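PDB 5A62: putative alpha/beta hydrolase fold protein from Candidatus Nitrososphaera gargensis, which probably acts as a hydrolase of the alpha/beta hydrolase fold, most likely a carboxylesterase that cleaves ester bonds. Local coordinates for residues V202-G205 / L206-S209. Numbering follows the deposited sequence.
Sequences VVQG and LRAS
Arg207 folds back over the preceding turn of its helix and lays one face of its guanidinium over Gln204, with NH2 3.8 Å from Gln204 CA and equally far from Gln204 CG. After two extended torsions, a bend at chi3 (63°) turns the group back this way. The guanidinium thus meets the backbone CA and the methylene CG of Gln204, whose amide plane is turned 83° from its own. Val203 CG1 approaches the guanidinium obliquely, 4.1 Å from NH1, while that nitrogen hydrogen-bonds to the carbonyl of Glu234 and so ties the helix to the end of helix 222-234. Long polar chains suit this exposed side; Val202 and Leu206 turn branched hydrocarbon onto Ser106 of helix 100-111. Beneath the side chains, Arg207 N gives an almost straight bond to Val203 O (2.9 Å, 170°), but Ser209 N reaches Gly205 O only weakly, at 3.1 Å. Ser209 OG, short enough to reach back to the helix backbone, donates to Leu206 O, three residues earlier, at 2.7 Å and also bonds to Cys211 N, linking this part of the chain to the residues that follow. This is a short amphipathic alpha-helix leading into strand 212-218 of the alpha/beta hydrolase sheet.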
# COMPACT_ATOMS: atom_id res chain seq x y z
N VAL A 202 8.58 9.30 11.25
CA VAL A 202 8.98 10.45 10.50
C VAL A 202 9.06 11.68 11.40
O VAL A 202 9.89 12.55 11.16
CB VAL A 202 8.10 10.72 9.26
CG1 VAL A 202 8.62 11.87 8.42
CG2 VAL A 202 8.00 9.49 8.40
N VAL A 203 8.17 11.82 12.36
CA VAL A 203 8.23 12.99 13.24
C VAL A 203 9.58 13.00 13.92
O VAL A 203 10.20 14.07 13.95
CB VAL A 203 7.10 13.03 14.28
CG1 VAL A 203 7.30 14.18 15.25
CG2 VAL A 203 5.71 13.05 13.65
N GLN A 204 10.05 11.89 14.44
CA GLN A 204 11.36 11.86 15.08
C GLN A 204 12.44 12.23 14.10
O GLN A 204 13.36 13.02 14.41
CB GLN A 204 11.62 10.45 15.67
CG GLN A 204 12.98 10.35 16.39
CD GLN A 204 13.16 9.03 17.12
OE1 GLN A 204 13.13 7.97 16.48
NE2 GLN A 204 13.32 9.08 18.49
N GLY A 205 12.43 11.68 12.91
CA GLY A 205 13.42 12.04 11.94
C GLY A 205 13.43 13.46 11.49
O GLY A 205 14.48 14.07 11.21
N LEU A 206 12.25 14.01 11.33
CA LEU A 206 12.14 15.42 10.97
C LEU A 206 12.66 16.32 12.11
O LEU A 206 13.36 17.27 11.85
CB LEU A 206 10.66 15.77 10.64
CG LEU A 206 10.40 17.16 10.22
CD1 LEU A 206 11.20 17.54 9.01
CD2 LEU A 206 8.93 17.39 9.99
N ARG A 207 12.29 16.00 13.35
CA ARG A 207 12.84 16.74 14.51
C ARG A 207 14.34 16.60 14.49
O ARG A 207 15.02 17.61 14.67
CB ARG A 207 12.22 16.16 15.74
CG ARG A 207 12.84 16.81 17.00
CD ARG A 207 12.00 16.40 18.25
NE ARG A 207 12.04 14.98 18.46
CZ ARG A 207 11.02 14.15 18.57
NH1 ARG A 207 9.76 14.58 18.49
NH2 ARG A 207 11.26 12.88 18.70
N ALA A 208 14.85 15.43 14.21
CA ALA A 208 16.33 15.19 14.20
C ALA A 208 17.07 16.00 13.17
O ALA A 208 18.22 16.39 13.34
CB ALA A 208 16.68 13.74 14.00
N SER A 209 16.44 16.28 12.03
CA SER A 209 17.10 16.92 10.91
C SER A 209 17.59 18.30 11.20
O SER A 209 18.52 18.73 10.54
CB SER A 209 16.12 16.93 9.68
OG SER A 209 15.12 17.90 9.84